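Local coordinates for acyl-CoA dehydrogenase family protein (Porphyromonas gingivalis, PDB 2OKU) that probably catalyses FAD-dependent dehydrogenation of acyl-CoA thioesters as a whole protein, of which this chain is the C-terminal helical domain, at residues T13-I18 with D43-L48. Sequence-based numbering, arbitrary orientation.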
loop_
_atom_site.group_PDB
_atom_site.type_symbol
_atom_site.label_atom_id
_atom_site.label_comp_id
_atom_site.label_asym_id
_atom_site.label_seq_id
_atom_site.Cartn_x
_atom_site.Cartn_y
_atom_site.Cartn_z
ATOM N N THR A 13 -15.809 -10.836 0.134
ATOM C CA THR A 13 -15.089 -11.528 -0.937
ATOM C C THR A 13 -13.558 -11.359 -0.835
ATOM O O THR A 13 -12.807 -12.312 -1.090
ATOM C CB THR A 13 -15.571 -11.057 -2.330
ATOM O OG1 THR A 13 -15.282 -9.677 -2.482
ATOM C CG2 THR A 13 -17.100 -11.301 -2.537
ATOM N N TYR A 14 -13.081 -10.176 -0.427
ATOM C CA TYR A 14 -11.640 -10.000 -0.221
ATOM C C TYR A 14 -11.132 -10.709 1.024
ATOM O O TYR A 14 -9.995 -11.181 1.056
ATOM C CB TYR A 14 -11.261 -8.536 -0.091
ATOM C CG TYR A 14 -11.291 -7.739 -1.354
ATOM C CD1 TYR A 14 -10.280 -7.872 -2.306
ATOM C CD2 TYR A 14 -12.309 -6.826 -1.604
ATOM C CE1 TYR A 14 -10.283 -7.104 -3.468
ATOM C CE2 TYR A 14 -12.324 -6.062 -2.757
ATOM C CZ TYR A 14 -11.313 -6.196 -3.678
ATOM O OH TYR A 14 -11.336 -5.425 -4.824
ATOM N N ILE A 15 -11.967 -10.750 2.048
ATOM C CA ILE A 15 -11.663 -11.493 3.276
ATOM C C ILE A 15 -11.434 -12.972 2.935
ATOM O O ILE A 15 -10.478 -13.600 3.421
ATOM C CB ILE A 15 -12.814 -11.320 4.322
ATOM C CG1 ILE A 15 -13.070 -9.834 4.691
ATOM C CG2 ILE A 15 -12.568 -12.206 5.600
ATOM C CD1 ILE A 15 -11.878 -9.048 5.037
ATOM N N ALA A 16 -12.294 -13.520 2.065
ATOM C CA ALA A 16 -12.177 -14.920 1.618
ATOM C C ALA A 16 -10.892 -15.120 0.806
ATOM O O ALA A 16 -10.158 -16.094 1.042
ATOM C CB ALA A 16 -13.418 -15.355 0.811
ATOM N N ARG A 17 -10.582 -14.193 -0.101
ATOM C CA ARG A 17 -9.352 -14.311 -0.893
ATOM C C ARG A 17 -8.089 -14.242 0.002
ATOM O O ARG A 17 -7.114 -15.026 -0.173
ATOM C CB ARG A 17 -9.273 -13.266 -2.015
ATOM C CG ARG A 17 -8.064 -13.548 -2.904
ATOM C CD ARG A 17 -8.065 -12.790 -4.192
ATOM N NE ARG A 17 -7.001 -13.323 -5.045
ATOM C CZ ARG A 17 -6.636 -12.803 -6.210
ATOM N NH1 ARG A 17 -7.248 -11.734 -6.697
ATOM N NH2 ARG A 17 -5.644 -13.363 -6.885
ATOM N N ILE A 18 -8.116 -13.318 0.956
ATOM C CA ILE A 18 -7.050 -13.203 1.920
ATOM C C ILE A 18 -6.840 -14.542 2.636
ATOM O O ILE A 18 -5.717 -15.041 2.719
ATOM C CB ILE A 18 -7.351 -12.106 2.969
ATOM C CG1 ILE A 18 -7.080 -10.720 2.328
ATOM C CG2 ILE A 18 -6.509 -12.365 4.260
ATOM C CD1 ILE A 18 -7.572 -9.536 3.147
ATOM N N ASP A 43 -9.304 -9.974 10.250
ATOM C CA ASP A 43 -10.334 -10.249 11.246
ATOM C C ASP A 43 -10.973 -8.939 11.751
ATOM O O ASP A 43 -12.166 -8.898 11.964
ATOM C CB ASP A 43 -9.782 -11.007 12.453
ATOM C CG ASP A 43 -9.222 -12.396 12.114
ATOM O OD1 ASP A 43 -9.492 -12.942 11.028
ATOM O OD2 ASP A 43 -8.478 -12.932 12.970
ATOM N N ARG A 44 -10.160 -7.898 11.965
ATOM C CA ARG A 44 -10.658 -6.582 12.429
ATOM C C ARG A 44 -11.621 -5.956 11.419
ATOM O O ARG A 44 -12.686 -5.443 11.793
ATOM C CB ARG A 44 -9.496 -5.619 12.677
ATOM C CG ARG A 44 -9.775 -4.485 13.624
ATOM C CD ARG A 44 -8.960 -4.741 14.889
ATOM N NE ARG A 44 -9.279 -3.883 16.022
ATOM C CZ ARG A 44 -8.786 -2.678 16.241
ATOM N NH1 ARG A 44 -7.964 -2.106 15.363
ATOM N NH2 ARG A 44 -9.149 -2.033 17.353
ATOM N N ALA A 45 -11.268 -6.021 10.137
ATOM C CA ALA A 45 -12.170 -5.541 9.078
ATOM C C ALA A 45 -13.514 -6.304 9.067
ATOM O O ALA A 45 -14.558 -5.700 9.045
ATOM C CB ALA A 45 -11.479 -5.642 7.695
ATOM N N GLU A 46 -13.458 -7.636 9.104
ATOM C CA GLU A 46 -14.649 -8.472 9.126
ATOM C C GLU A 46 -15.505 -8.129 10.338
ATOM O O GLU A 46 -16.718 -8.034 10.226
ATOM C CB GLU A 46 -14.256 -9.958 9.163
ATOM C CG GLU A 46 -15.432 -10.943 9.207
ATOM C CD GLU A 46 -14.970 -12.377 9.228
ATOM O OE1 GLU A 46 -14.253 -12.747 10.189
ATOM O OE2 GLU A 46 -15.297 -13.108 8.277
ATOM N N ALA A 47 -14.863 -7.986 11.495
ATOM C CA ALA A 47 -15.587 -7.726 12.745
ATOM C C ALA A 47 -16.282 -6.374 12.682
ATOM O O ALA A 47 -17.415 -6.251 13.113
ATOM C CB ALA A 47 -14.659 -7.792 13.951
ATOM N N LEU A 48 -15.615 -5.365 12.134
ATOM C CA LEU A 48 -16.218 -4.013 12.038
ATOM C C LEU A 48 -17.395 -3.992 11.055
ATOM O O LEU A 48 -18.419 -3.378 11.318
ATOM C CB LEU A 48 -15.183 -2.958 11.638
ATOM C CG LEU A 48 -15.692 -1.518 11.746
ATOM C CD1 LEU A 48 -15.949 -1.151 13.230
ATOM C CD2 LEU A 48 -14.701 -0.526 11.093
#
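I15 reaches from helix 13-22 to helix 32-53 with two of its methyl groups, each meeting a different residue. Its CD1 lies 4.3 Å from CB of A45, an apolar touch between two buried residues, while its CG2 comes to 3.9 Å from OE2 of E46. No hydrogen bond joins the two segments, and the 119 Å² they bury comes mainly from I15. The two branches of this isoleucine divide the work: CG2 stands anti to the backbone N and meets the carboxylate, whereas chi1 of -58° places CG1 anti to the carbonyl carbon and chi2 of -49° then turns CD1 toward the alanine. A beta-branched residue suits this place because its two arms, held in a restricted helical rotamer, reach two neighbours at once; the closest CA pair is I15 and E46 at 7.2 Å. Alanine suits the facing site, since its lone methyl receives CD1 and also touches M71 of helix 58-87. E46 runs extended, chi1 179°, and its chain carries the carboxylate across, with the charge at the partly exposed border. The contact packs the short helix 13-22 onto the bundle of long helices 32-53, 58-87 and 92-115, in an all-helical fold like that of the C-terminal domain of acyl-CoA dehydrogenases. Beyond the first shell, the E46 carboxylate is held by R19, whose NH2 makes a salt bridge to OE1; D43 OD1 bridges to the same NH2. R19 follows one turn after I15 on helix 13-22, so the ion pairs tie the two helices together beside the apolar contact and probably help to fix E46. T42, just before D43, adds a further touch to both I15 and I18. On another face of helix 13-22, Y14 stacks its ring with F91 of the second subunit and hydrogen-bonds through OH to D88 of that subunit.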